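Local structure of ankyrin repeat domain protein (Legionella pneumophila subsp. pneumophila, 6MCA) at residues 29-34 against 237-242; 37-42 against 75-80; 50-55 against 59-64. The protein is a bacterial effector, apparently related to cysteine proteases in structure, that interacts with the host LARP7 component of the 7SK snRNP complex. All coordinates share one frame; numbering follows the deposited sequence.

Interaction 1 (29-34 against 237-242); sequences DIISHR and HPRLGE. With TLA (L(+)-tartaric acid), chain C.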
ATOM      1  N   ASP A  29     -13.321  24.180  16.673  1.00 38.73           N
ATOM      2  CA  ASP A  29     -14.680  24.508  16.255  1.00 43.37           C
ATOM      3  C   ASP A  29     -15.161  23.548  15.175  1.00 38.70           C
ATOM      4  O   ASP A  29     -16.286  23.037  15.234  1.00 35.88           O
ATOM      5  CB  ASP A  29     -14.742  25.951  15.749  1.00 33.72           C
ATOM      6  CG  ASP A  29     -14.651  26.969  16.866  1.00 51.54           C
ATOM      7  OD1 ASP A  29     -14.693  26.567  18.047  1.00 59.35           O
ATOM      8  OD2 ASP A  29     -14.537  28.176  16.560  1.00 41.99           O
ATOM      9  N   ILE A  30     -14.315  23.294  14.177  1.00 32.51           N
ATOM     10  CA  ILE A  30     -14.690  22.410  13.076  1.00 35.03           C
ATOM     11  C   ILE A  30     -14.897  20.986  13.578  1.00 36.74           C
ATOM     12  O   ILE A  30     -15.878  20.322  13.223  1.00 36.36           O
ATOM     13  CB  ILE A  30     -13.628  22.474  11.963  1.00 33.84           C
ATOM     14  CG1 ILE A  30     -13.667  23.839  11.270  1.00 29.72           C
ATOM     15  CG2 ILE A  30     -13.826  21.350  10.958  1.00 18.67           C
ATOM     16  CD1 ILE A  30     -12.577  24.033  10.236  1.00 28.69           C
ATOM     17  N   ILE A  31     -13.983  20.502  14.420  1.00 34.24           N
ATOM     18  CA  ILE A  31     -14.086  19.140  14.941  1.00 34.57           C
ATOM     19  C   ILE A  31     -15.354  18.979  15.771  1.00 35.36           C
ATOM     20  O   ILE A  31     -16.011  17.931  15.734  1.00 39.16           O
ATOM     21  CB  ILE A  31     -12.822  18.788  15.751  1.00 27.29           C
ATOM     22  CG1 ILE A  31     -11.610  18.685  14.824  1.00 30.56           C
ATOM     23  CG2 ILE A  31     -13.012  17.489  16.520  1.00 30.09           C
ATOM     24  CD1 ILE A  31     -10.290  18.895  15.528  1.00 35.09           C
ATOM     25  N   SER A  32     -15.731  20.017  16.515  1.00 37.93           N
ATOM     26  CA  SER A  32     -16.930  19.987  17.343  1.00 29.99           C
ATOM     27  C   SER A  32     -18.199  20.323  16.566  1.00 32.45           C
ATOM     28  O   SER A  32     -19.253  20.500  17.186  1.00 35.27           O
ATOM     29  CB  SER A  32     -16.777  20.950  18.523  1.00 35.34           C
ATOM     30  OG  SER A  32     -15.692  20.569  19.350  1.00 49.96           O
ATOM     31  N   HIS A  33     -18.114  20.422  15.238  1.00 39.04           N
ATOM     32  CA  HIS A  33     -19.268  20.668  14.371  1.00 47.62           C
ATOM     33  C   HIS A  33     -19.919  22.022  14.638  1.00 41.98           C
ATOM     34  O   HIS A  33     -21.111  22.210  14.382  1.00 48.23           O
ATOM     35  CB  HIS A  33     -20.304  19.544  14.488  1.00 44.77           C
ATOM     36  CG  HIS A  33     -19.868  18.255  13.864  1.00 40.72           C
ATOM     37  ND1 HIS A  33     -20.604  17.613  12.893  1.00 50.77           N
ATOM     38  CD2 HIS A  33     -18.770  17.489  14.073  1.00 39.64           C
ATOM     39  CE1 HIS A  33     -19.979  16.508  12.527  1.00 50.95           C
ATOM     40  NE2 HIS A  33     -18.864  16.409  13.228  1.00 44.78           N
ATOM     41  N   ARG A  34     -19.146  22.978  15.145  1.00 44.87           N
ATOM     42  CA  ARG A  34     -19.607  24.347  15.326  1.00 41.32           C
ATOM     43  C   ARG A  34     -19.067  25.221  14.203  1.00 38.10           C
ATOM     44  O   ARG A  34     -17.885  25.137  13.852  1.00 29.33           O
ATOM     45  CB  ARG A  34     -19.165  24.910  16.678  1.00 41.56           C
ATOM     46  CG  ARG A  34     -19.980  24.424  17.864  1.00 50.24           C
ATOM     47  CD  ARG A  34     -19.552  25.130  19.142  1.00 79.64           C
ATOM     48  NE  ARG A  34     -18.289  24.611  19.657  1.00 79.63           N
ATOM     49  CZ  ARG A  34     -17.559  25.210  20.591  1.00103.95           C
ATOM     50  NH1 ARG A  34     -16.422  24.663  20.998  1.00 79.55           N
ATOM     51  NH2 ARG A  34     -17.963  26.358  21.118  1.00 84.55           N
ATOM     52  N   HIS A 237      -7.714  11.023  11.966  1.00 26.34           N
ATOM     53  CA  HIS A 237      -8.663  11.944  12.576  1.00 27.49           C
ATOM     54  C   HIS A 237      -8.015  12.660  13.757  1.00 42.50           C
ATOM     55  O   HIS A 237      -7.359  12.015  14.584  1.00 40.85           O
ATOM     56  CB  HIS A 237      -9.914  11.199  13.030  1.00 26.52           C
ATOM     57  CG  HIS A 237     -11.121  12.073  13.167  1.00 39.29           C
ATOM     58  ND1 HIS A 237     -11.248  13.015  14.165  1.00 33.86           N
ATOM     59  CD2 HIS A 237     -12.253  12.152  12.428  1.00 36.21           C
ATOM     60  CE1 HIS A 237     -12.407  13.635  14.037  1.00 44.10           C
ATOM     61  NE2 HIS A 237     -13.037  13.130  12.991  1.00 41.08           N
ATOM     62  N   PRO A 238      -8.167  13.982  13.870  1.00 52.83           N
ATOM     63  CA  PRO A 238      -7.515  14.704  14.974  1.00 40.39           C
ATOM     64  C   PRO A 238      -8.101  14.402  16.343  1.00 37.40           C
ATOM     65  O   PRO A 238      -7.394  14.574  17.345  1.00 48.79           O
ATOM     66  CB  PRO A 238      -7.717  16.178  14.597  1.00 36.93           C
ATOM     67  CG  PRO A 238      -8.902  16.178  13.686  1.00 35.31           C
ATOM     68  CD  PRO A 238      -8.838  14.891  12.926  1.00 31.10           C
ATOM     69  N   ARG A 239      -9.358  13.958  16.428  1.00 31.67           N
ATOM     70  CA  ARG A 239      -9.985  13.715  17.728  1.00 31.70           C
ATOM     71  C   ARG A 239     -11.154  12.751  17.514  1.00 40.22           C
ATOM     72  O   ARG A 239     -12.207  13.156  17.018  1.00 53.84           O
ATOM     73  CB  ARG A 239     -10.446  15.019  18.362  1.00 43.88           C
ATOM     74  CG  ARG A 239     -11.283  14.851  19.621  1.00 43.28           C
ATOM     75  CD  ARG A 239     -11.983  16.151  19.986  1.00 37.08           C
ATOM     76  NE  ARG A 239     -11.043  17.267  20.073  1.00 63.26           N
ATOM     77  CZ  ARG A 239     -11.401  18.545  20.118  1.00 67.30           C
ATOM     78  NH1 ARG A 239     -10.474  19.491  20.196  1.00 51.73           N
ATOM     79  NH2 ARG A 239     -12.683  18.881  20.082  1.00 42.48           N
ATOM     80  N   LEU A 240     -10.957  11.493  17.900  1.00 34.94           N
ATOM     81  CA  LEU A 240     -12.010  10.495  17.764  1.00 37.49           C
ATOM     82  C   LEU A 240     -13.166  10.798  18.711  1.00 33.14           C
ATOM     83  O   LEU A 240     -12.976  11.302  19.821  1.00 38.52           O
ATOM     84  CB  LEU A 240     -11.461   9.096  18.041  1.00 32.74           C
ATOM     85  CG  LEU A 240     -10.378   8.596  17.084  1.00 40.60           C
ATOM     86  CD1 LEU A 240      -9.933   7.194  17.469  1.00 40.78           C
ATOM     87  CD2 LEU A 240     -10.872   8.632  15.647  1.00 43.07           C
ATOM     88  N   GLY A 241     -14.376  10.480  18.260  1.00 40.60           N
ATOM     89  CA  GLY A 241     -15.569  10.778  19.027  1.00 20.31           C
ATOM     90  C   GLY A 241     -16.489   9.594  19.236  1.00 41.11           C
ATOM     91  O   GLY A 241     -16.072   8.441  19.099  1.00 42.23           O
ATOM     92  N   GLU A 242     -17.755   9.880  19.556  1.00 50.42           N
ATOM     93  CA  GLU A 242     -18.698   8.825  19.917  1.00 42.02           C
ATOM     94  C   GLU A 242     -18.887   7.822  18.784  1.00 49.41           C
ATOM     95  O   GLU A 242     -18.910   6.608  19.020  1.00 60.47           O
ATOM     96  CB  GLU A 242     -20.039   9.444  20.316  1.00 45.38           C
ATOM     97  CG  GLU A 242     -21.165   8.438  20.493  1.00 56.92           C
TER
HETATM   98  O1  TLA C 502     -16.521  14.452  12.812  1.00 41.14           O
HETATM   99  O11 TLA C 502     -15.390  12.775  11.994  1.00 55.92           O
HETATM  100  C1  TLA C 502     -16.450  13.453  12.047  1.00 59.04           C
HETATM  101  C2  TLA C 502     -17.647  13.064  11.184  1.00 54.53           C
HETATM  102  O2  TLA C 502     -18.589  14.099  11.199  1.00 56.86           O
HETATM  103  C3  TLA C 502     -18.283  11.789  11.733  1.00 73.08           C
HETATM  104  O3  TLA C 502     -19.265  12.123  12.674  1.00 73.38           O
HETATM  105  C4  TLA C 502     -18.922  11.010  10.585  1.00 86.73           C
HETATM  106  O4  TLA C 502     -20.176  10.938  10.496  1.00 71.71           O
HETATM  107  O41 TLA C 502     -18.196  10.442   9.728  1.00 74.51           O

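Interaction 2 (37-42 against 75-80); sequences DFDAYL and IARKVD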
ATOM      1  N   ASP A  37     -16.340  31.398  14.024  1.00 50.67           N
ATOM      2  CA  ASP A  37     -16.473  32.847  13.878  1.00 39.86           C
ATOM      3  C   ASP A  37     -15.257  33.334  13.095  1.00 35.22           C
ATOM      4  O   ASP A  37     -14.262  33.804  13.651  1.00 39.33           O
ATOM      5  CB  ASP A  37     -16.589  33.516  15.243  1.00 37.06           C
ATOM      6  CG  ASP A  37     -16.890  35.003  15.148  1.00 50.46           C
ATOM      7  OD1 ASP A  37     -17.047  35.517  14.020  1.00 59.32           O
ATOM      8  OD2 ASP A  37     -16.973  35.657  16.208  1.00 50.07           O
ATOM      9  N   PHE A  38     -15.352  33.208  11.767  1.00 36.12           N
ATOM     10  CA  PHE A  38     -14.207  33.476  10.901  1.00 36.37           C
ATOM     11  C   PHE A  38     -13.677  34.892  11.090  1.00 28.93           C
ATOM     12  O   PHE A  38     -12.461  35.117  11.052  1.00 36.31           O
ATOM     13  CB  PHE A  38     -14.588  33.248   9.438  1.00 36.27           C
ATOM     14  CG  PHE A  38     -15.163  31.888   9.164  1.00 49.44           C
ATOM     15  CD1 PHE A  38     -14.343  30.774   9.090  1.00 41.95           C
ATOM     16  CD2 PHE A  38     -16.527  31.726   8.971  1.00 43.44           C
ATOM     17  CE1 PHE A  38     -14.871  29.522   8.834  1.00 40.06           C
ATOM     18  CE2 PHE A  38     -17.061  30.477   8.716  1.00 44.48           C
ATOM     19  CZ  PHE A  38     -16.232  29.373   8.647  1.00 51.74           C
ATOM     20  N   ASP A  39     -14.573  35.858  11.293  1.00 33.48           N
ATOM     21  CA  ASP A  39     -14.141  37.245  11.438  1.00 40.13           C
ATOM     22  C   ASP A  39     -13.315  37.438  12.704  1.00 36.73           C
ATOM     23  O   ASP A  39     -12.342  38.201  12.706  1.00 31.33           O
ATOM     24  CB  ASP A  39     -15.353  38.175  11.429  1.00 46.05           C
ATOM     25  CG  ASP A  39     -15.913  38.385  10.033  1.00 91.32           C
ATOM     26  OD1 ASP A  39     -15.123  38.368   9.064  1.00 67.48           O
ATOM     27  OD2 ASP A  39     -17.142  38.564   9.904  1.00 95.30           O
ATOM     28  N   ALA A  40     -13.680  36.749  13.790  1.00 28.94           N
ATOM     29  CA  ALA A  40     -12.899  36.852  15.019  1.00 35.79           C
ATOM     30  C   ALA A  40     -11.504  36.264  14.839  1.00 33.27           C
ATOM     31  O   ALA A  40     -10.522  36.810  15.358  1.00 26.29           O
ATOM     32  CB  ALA A  40     -13.631  36.158  16.167  1.00 22.46           C
ATOM     33  N   TYR A  41     -11.396  35.153  14.105  1.00 27.64           N
ATOM     34  CA  TYR A  41     -10.084  34.563  13.857  1.00 38.44           C
ATOM     35  C   TYR A  41      -9.246  35.429  12.926  1.00 29.48           C
ATOM     36  O   TYR A  41      -8.020  35.485  13.072  1.00 31.62           O
ATOM     37  CB  TYR A  41     -10.241  33.155  13.282  1.00 21.59           C
ATOM     38  CG  TYR A  41     -10.772  32.154  14.282  1.00 37.21           C
ATOM     39  CD1 TYR A  41      -9.975  31.690  15.319  1.00 33.26           C
ATOM     40  CD2 TYR A  41     -12.075  31.681  14.193  1.00 36.91           C
ATOM     41  CE1 TYR A  41     -10.460  30.779  16.239  1.00 23.57           C
ATOM     42  CE2 TYR A  41     -12.568  30.772  15.108  1.00 30.18           C
ATOM     43  CZ  TYR A  41     -11.757  30.323  16.128  1.00 33.14           C
ATOM     44  OH  TYR A  41     -12.244  29.417  17.041  1.00 45.97           O
ATOM     45  N   LEU A  42      -9.884  36.109  11.971  1.00 24.75           N
ATOM     46  CA  LEU A  42      -9.144  37.017  11.101  1.00 28.90           C
ATOM     47  C   LEU A  42      -8.662  38.242  11.868  1.00 37.72           C
ATOM     48  O   LEU A  42      -7.527  38.695  11.677  1.00 33.61           O
ATOM     49  CB  LEU A  42     -10.011  37.433   9.912  1.00 27.65           C
ATOM     50  CG  LEU A  42     -10.316  36.341   8.885  1.00 31.42           C
ATOM     51  CD1 LEU A  42     -11.416  36.790   7.936  1.00 30.37           C
ATOM     52  CD2 LEU A  42      -9.060  35.961   8.117  1.00 29.08           C
ATOM     53  N   ILE A  75     -14.691  28.322   1.334  1.00 41.94           N
ATOM     54  CA  ILE A  75     -14.503  28.584  -0.089  1.00 39.97           C
ATOM     55  C   ILE A  75     -15.013  29.973  -0.445  1.00 42.63           C
ATOM     56  O   ILE A  75     -14.421  30.673  -1.277  1.00 42.36           O
ATOM     57  CB  ILE A  75     -15.189  27.488  -0.927  1.00 38.04           C
ATOM     58  CG1 ILE A  75     -14.460  26.154  -0.751  1.00 33.91           C
ATOM     59  CG2 ILE A  75     -15.237  27.875  -2.396  1.00 39.85           C
ATOM     60  CD1 ILE A  75     -15.253  24.959  -1.231  1.00 32.73           C
ATOM     61  N   ALA A  76     -16.111  30.401   0.186  1.00 41.11           N
ATOM     62  CA  ALA A  76     -16.604  31.759  -0.020  1.00 33.19           C
ATOM     63  C   ALA A  76     -15.565  32.798   0.379  1.00 44.80           C
ATOM     64  O   ALA A  76     -15.480  33.862  -0.243  1.00 54.34           O
ATOM     65  CB  ALA A  76     -17.899  31.974   0.763  1.00 24.83           C
ATOM     66  N   ARG A  77     -14.769  32.515   1.406  0.53 41.91           N
ATOM     67  CA  ARG A  77     -13.701  33.413   1.818  0.53 32.49           C
ATOM     68  C   ARG A  77     -12.405  33.159   1.053  0.53 38.71           C
ATOM     69  O   ARG A  77     -11.335  33.592   1.496  0.53 40.39           O
ATOM     70  CB  ARG A  77     -13.492  33.305   3.329  0.53 33.86           C
ATOM     71  CG  ARG A  77     -14.789  33.530   4.104  0.53 32.38           C
ATOM     72  CD  ARG A  77     -14.616  33.377   5.602  0.53 27.90           C
ATOM     73  NE  ARG A  77     -14.966  34.602   6.316  0.53 30.09           N
ATOM     74  CZ  ARG A  77     -16.194  34.899   6.727  0.53 34.49           C
ATOM     75  NH1 ARG A  77     -16.423  36.037   7.370  0.53 41.44           N
ATOM     76  NH2 ARG A  77     -17.194  34.062   6.492  0.53 39.87           N
ATOM     77  N   LYS A  78     -12.491  32.461  -0.085  1.00 46.29           N
ATOM     78  CA  LYS A  78     -11.390  32.318  -1.045  1.00 40.65           C
ATOM     79  C   LYS A  78     -10.126  31.733  -0.413  1.00 42.91           C
ATOM     80  O   LYS A  78      -9.020  32.249  -0.590  1.00 37.90           O
ATOM     81  CB  LYS A  78     -11.091  33.652  -1.737  1.00 45.91           C
ATOM     82  CG  LYS A  78     -11.906  33.895  -3.004  1.00 50.14           C
ATOM     83  CD  LYS A  78     -13.365  34.188  -2.689  1.00 56.00           C
ATOM     84  N   VAL A  79     -10.294  30.625   0.312  1.00 41.87           N
ATOM     85  CA  VAL A  79      -9.127  29.881   0.770  1.00 30.74           C
ATOM     86  C   VAL A  79      -8.477  29.163  -0.410  1.00 29.01           C
ATOM     87  O   VAL A  79      -9.096  28.924  -1.455  1.00 31.95           O
ATOM     88  CB  VAL A  79      -9.500  28.887   1.882  1.00 40.90           C
ATOM     89  CG1 VAL A  79     -10.095  29.616   3.076  1.00 32.28           C
ATOM     90  CG2 VAL A  79     -10.461  27.832   1.354  1.00 26.39           C
ATOM     91  N   ASP A  80      -7.201  28.824  -0.243  1.00 25.55           N
ATOM     92  CA  ASP A  80      -6.494  28.037  -1.246  1.00 22.40           C
ATOM     93  C   ASP A  80      -7.070  26.626  -1.250  1.00 40.20           C
ATOM     94  O   ASP A  80      -6.801  25.831  -0.342  1.00 30.03           O
ATOM     95  CB  ASP A  80      -4.995  28.025  -0.954  1.00 27.68           C
ATOM     96  CG  ASP A  80      -4.189  27.316  -2.034  1.00 31.04           C
ATOM     97  OD1 ASP A  80      -4.791  26.756  -2.977  1.00 37.52           O
ATOM     98  OD2 ASP A  80      -2.943  27.323  -1.941  1.00 37.91           O
TER

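Interaction 3 (50-55 against 59-64); sequences DIDEYG and LIECAI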
ATOM      1  N   ASP A  50      -4.044  28.769   7.322  1.00 33.25           N
ATOM      2  CA  ASP A  50      -2.978  28.411   8.248  1.00 37.49           C
ATOM      3  C   ASP A  50      -3.047  26.936   8.626  1.00 41.14           C
ATOM      4  O   ASP A  50      -4.129  26.357   8.753  1.00 42.07           O
ATOM      5  CB  ASP A  50      -3.056  29.271   9.510  1.00 47.58           C
ATOM      6  CG  ASP A  50      -2.493  30.664   9.307  1.00 55.43           C
ATOM      7  OD1 ASP A  50      -1.551  30.816   8.502  1.00 51.98           O
ATOM      8  OD2 ASP A  50      -2.990  31.609   9.957  1.00 47.01           O
ATOM      9  N   ILE A  51      -1.876  26.333   8.809  1.00 36.95           N
ATOM     10  CA  ILE A  51      -1.780  24.974   9.328  1.00 36.97           C
ATOM     11  C   ILE A  51      -2.034  25.010  10.828  1.00 40.30           C
ATOM     12  O   ILE A  51      -1.383  25.766  11.560  1.00 37.97           O
ATOM     13  CB  ILE A  51      -0.406  24.367   9.007  1.00 32.25           C
ATOM     14  CG1 ILE A  51      -0.206  24.262   7.493  1.00 33.82           C
ATOM     15  CG2 ILE A  51      -0.254  23.009   9.672  1.00 24.68           C
ATOM     16  CD1 ILE A  51      -1.046  23.189   6.834  1.00 36.35           C
ATOM     17  N   ASP A  52      -2.980  24.198  11.292  1.00 39.46           N
ATOM     18  CA  ASP A  52      -3.406  24.249  12.684  1.00 36.29           C
ATOM     19  C   ASP A  52      -2.533  23.338  13.547  1.00 34.49           C
ATOM     20  O   ASP A  52      -1.523  22.790  13.097  1.00 27.35           O
ATOM     21  CB  ASP A  52      -4.893  23.906  12.796  1.00 32.06           C
ATOM     22  CG  ASP A  52      -5.233  22.526  12.247  1.00 37.78           C
ATOM     23  OD1 ASP A  52      -4.336  21.663  12.136  1.00 29.23           O
ATOM     24  OD2 ASP A  52      -6.416  22.306  11.915  1.00 41.03           O
ATOM     25  N   GLU A  53      -2.931  23.163  14.808  1.00 34.55           N
ATOM     26  CA  GLU A  53      -2.172  22.365  15.762  1.00 35.13           C
ATOM     27  C   GLU A  53      -2.152  20.882  15.417  1.00 44.36           C
ATOM     28  O   GLU A  53      -1.341  20.145  15.989  1.00 43.40           O
ATOM     29  CB  GLU A  53      -2.741  22.558  17.170  1.00 33.46           C
ATOM     30  CG  GLU A  53      -4.213  22.193  17.306  1.00 37.93           C
ATOM     31  CD  GLU A  53      -5.140  23.370  17.053  1.00 69.20           C
ATOM     32  OE1 GLU A  53      -4.838  24.191  16.159  1.00 53.48           O
ATOM     33  OE2 GLU A  53      -6.173  23.474  17.749  1.00 52.11           O
ATOM     34  N   TYR A  54      -3.015  20.427  14.512  1.00 45.01           N
ATOM     35  CA  TYR A  54      -3.046  19.033  14.092  1.00 38.32           C
ATOM     36  C   TYR A  54      -2.339  18.799  12.764  1.00 44.35           C
ATOM     37  O   TYR A  54      -2.307  17.660  12.288  1.00 35.27           O
ATOM     38  CB  TYR A  54      -4.493  18.541  13.997  1.00 35.88           C
ATOM     39  CG  TYR A  54      -5.290  18.722  15.269  1.00 37.64           C
ATOM     40  CD1 TYR A  54      -5.113  17.870  16.351  1.00 41.90           C
ATOM     41  CD2 TYR A  54      -6.222  19.745  15.387  1.00 29.47           C
ATOM     42  CE1 TYR A  54      -5.840  18.031  17.516  1.00 29.95           C
ATOM     43  CE2 TYR A  54      -6.953  19.915  16.548  1.00 41.62           C
ATOM     44  CZ  TYR A  54      -6.758  19.056  17.608  1.00 44.05           C
ATOM     45  OH  TYR A  54      -7.485  19.222  18.765  1.00 36.48           O
ATOM     46  N   GLY A  55      -1.774  19.841  12.160  1.00 35.40           N
ATOM     47  CA  GLY A  55      -1.098  19.711  10.887  1.00 25.58           C
ATOM     48  C   GLY A  55      -1.973  19.885   9.668  1.00 36.79           C
ATOM     49  O   GLY A  55      -1.521  19.587   8.556  1.00 28.13           O
ATOM     50  N   LEU A  59      -9.939  23.912   5.750  1.00 29.68           N
ATOM     51  CA  LEU A  59     -10.627  23.195   4.681  1.00 25.26           C
ATOM     52  C   LEU A  59     -10.363  21.696   4.762  1.00 35.07           C
ATOM     53  O   LEU A  59     -11.269  20.886   4.537  1.00 27.50           O
ATOM     54  CB  LEU A  59     -10.200  23.745   3.321  1.00 26.65           C
ATOM     55  CG  LEU A  59     -11.005  23.254   2.118  1.00 29.02           C
ATOM     56  CD1 LEU A  59     -12.477  23.601   2.284  1.00 17.77           C
ATOM     57  CD2 LEU A  59     -10.453  23.839   0.827  1.00 24.18           C
ATOM     58  N   ILE A  60      -9.127  21.309   5.083  1.00 25.55           N
ATOM     59  CA  ILE A  60      -8.824  19.892   5.247  1.00 20.39           C
ATOM     60  C   ILE A  60      -9.545  19.327   6.465  1.00 34.95           C
ATOM     61  O   ILE A  60      -9.979  18.169   6.454  1.00 29.78           O
ATOM     62  CB  ILE A  60      -7.300  19.680   5.325  1.00 25.49           C
ATOM     63  CG1 ILE A  60      -6.649  20.044   3.988  1.00 24.97           C
ATOM     64  CG2 ILE A  60      -6.969  18.246   5.705  1.00 32.14           C
ATOM     65  CD1 ILE A  60      -5.160  19.780   3.938  1.00 25.18           C
ATOM     66  N   GLU A  61      -9.700  20.125   7.525  1.00 25.43           N
ATOM     67  CA  GLU A  61     -10.510  19.691   8.660  1.00 30.24           C
ATOM     68  C   GLU A  61     -11.954  19.450   8.239  1.00 31.57           C
ATOM     69  O   GLU A  61     -12.569  18.451   8.634  1.00 34.95           O
ATOM     70  CB  GLU A  61     -10.447  20.731   9.781  1.00 25.83           C
ATOM     71  CG  GLU A  61      -9.075  20.896  10.413  1.00 35.15           C
ATOM     72  CD  GLU A  61      -8.734  19.784  11.385  1.00 52.55           C
ATOM     73  OE1 GLU A  61      -9.622  18.958  11.685  1.00 50.12           O
ATOM     74  OE2 GLU A  61      -7.578  19.739  11.855  1.00 44.73           O
ATOM     75  N   CYS A  62     -12.511  20.359   7.432  1.00 26.16           N
ATOM     76  CA  CYS A  62     -13.866  20.175   6.921  1.00 26.40           C
ATOM     77  C   CYS A  62     -13.974  18.901   6.093  1.00 25.94           C
ATOM     78  O   CYS A  62     -14.958  18.161   6.202  1.00 36.21           O
ATOM     79  CB  CYS A  62     -14.278  21.385   6.085  1.00 24.54           C
ATOM     80  SG  CYS A  62     -14.467  22.908   7.024  1.00 35.54           S
ATOM     81  N   ALA A  63     -12.972  18.635   5.253  1.00 24.14           N
ATOM     82  CA  ALA A  63     -12.992  17.426   4.437  1.00 36.71           C
ATOM     83  C   ALA A  63     -12.921  16.174   5.304  1.00 30.81           C
ATOM     84  O   ALA A  63     -13.648  15.203   5.065  1.00 35.42           O
ATOM     85  CB  ALA A  63     -11.841  17.452   3.431  1.00 19.83           C
ATOM     86  N   ILE A  64     -12.054  16.182   6.319  1.00 34.82           N
ATOM     87  CA  ILE A  64     -11.909  15.022   7.195  1.00 30.24           C
ATOM     88  C   ILE A  64     -13.200  14.764   7.960  1.00 40.46           C
ATOM     89  O   ILE A  64     -13.618  13.613   8.131  1.00 36.62           O
ATOM     90  CB  ILE A  64     -10.714  15.224   8.147  1.00 36.49           C
ATOM     91  CG1 ILE A  64      -9.394  15.114   7.381  1.00 31.77           C
ATOM     92  CG2 ILE A  64     -10.753  14.215   9.287  1.00 25.73           C
ATOM     93  CD1 ILE A  64      -8.168  15.298   8.251  1.00 30.02           C
TER

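Interaction 1 (29-34 against 237-242)
The guanidinium of Arg-239 carries CG2 of Ile-31 over one face, with NH2 of Arg-239 3.8 Å from that methyl. At the edge, near the guanidinium plane, OG of Ser-32 lies 3.5 Å from the same NH2; that hydroxyl is hydrogen-bonded to the carbonyl of Asn-28 instead. The His-237 ring is used at its edge through both nitrogens. Its ND1 accepts a hydrogen bond from the backbone N of Arg-239 at 3.1 Å, almost exactly in the ring plane, which fixes the ring's rotation. Its NE2 donates to O11 of a tartrate at 2.6 Å with a bent angle of 141°, while NE2 of His-33 reaches O1 of the same carboxylate at 3.1 Å along a straighter line (167°). The tartrate, probably from the crystallisation liquor, thus bridges the two segments. With chi1 at -68°, Ile-31 turns CG2 to the arginine and sends CG1 and CD1 alongside the Pro-238 ring, CD1 of Ile-31 lying 3.6 Å from CG of Pro-238. His-33, with positive phi, is the C-prime residue of a Schellman motif closing helix 26-31. The contact sets that helix end against the loop joining helices 215-233 and 242-251, with Glu-61 of helix 58-65 touching Ile-31 and Pro-238 alike.

Interaction 2 (37-42 against 75-80)
Arg-77 starts out with CG beside its backbone N and runs extended through chi2, then bends at chi3 (120°, away from a staggered position), which swings its guanidinium against Phe-38. Phe-38 and Asp-39, neighbours in the first turn of helix 38-43, meet the arginine one after the other. CB of Phe-38 sits over one face of the guanidinium, 3.4 Å from NE of Arg-77. The ring itself is tilted by 26° to the guanidinium, and CD2 of Phe-38 comes within 3.5 Å of NH2 of Arg-77. At the guanidinium edge, NH1 of Arg-77 forms a salt bridge and hydrogen bond with OD1 of Asp-39 at 3.2 Å. The donor approaches from above the carboxylate plane, 56° out of it, so the bond is not an in-plane grip. Arg-77 was modelled in two conformers, so the bridge is certain only for the conformer described and may not be permanent. The Phe-38 ring is more firmly embedded, being buried against Ile-70, Gln-73 and Leu-74 of helix 68-76 and against Ile-26. Phe-38 thus packs between helices 26-31 and 68-76, with the arginine laid against it and paired to Asp-39 at the exposed side, an arrangement consistent with the short, side-by-side helices of an ankyrin-type array, here near its N-terminal end.

Interaction 3 (50-55 against 59-64)
Asp-52 opens the contact, its CG lying between the backbone N and the carbonyl carbon (chi1 59°). There the two oxygens part company. OD1 turns back on its own loop and accepts a hydrogen bond from the backbone N of Tyr-54 at 3.0 Å, an Asx turn, and another from the backbone N of Phe-56. OD2 points across to helix 58-65, where it lies 2.8 Å from OE2 of Glu-61 and 3.4 Å from CG of Glu-61. Glu-53 follows, laying its CG over one face of the Tyr-54 ring. Tyr-54 comes next, with CD2 3.8 Å from OE2 of Glu-61, the ring and carboxylate planes 65° apart; its hydroxyl is held by Asn-28 and, weakly, by Arg-239. Gly-55 completes a type I turn by donating its N to the carbonyl O of Asp-52 at 3.1 Å. On the helix, Glu-61 is buried, and its bend at chi2 (-77°) brings OE2 to OD2 of Asp-52. Two acceptors this close would repel if both were ionised; the short distance is consistent with a shared or shifted protonation, one of the two pKa values probably being raised.

In the fold
All three interactions involve the chain's N-terminal helices and lie on the same side of its centre, but their chemistry follows their position. Interaction 1 spans over 200 residues and joins this region to a remote loop by apolar contact, with a tartrate, probably from the liquor, bridging two histidines in the crystal. Interaction 2 lies farthest out, an arginine-centred surface contact against buried Phe-38. Interaction 3, nested within the loops closed by the other two, is an acidic pair whose Glu-61 is buried. Interactions 1 and 3 meet where helix 26-31 touches helix 58-65, Ile-30 against Glu-61, and where Tyr-54 touches Pro-238. Asp-29 and Tyr-41 link interactions 1 and 2 by a probable hydrogen bond, and Val-79 packs on Leu-59 between interactions 2 and 3.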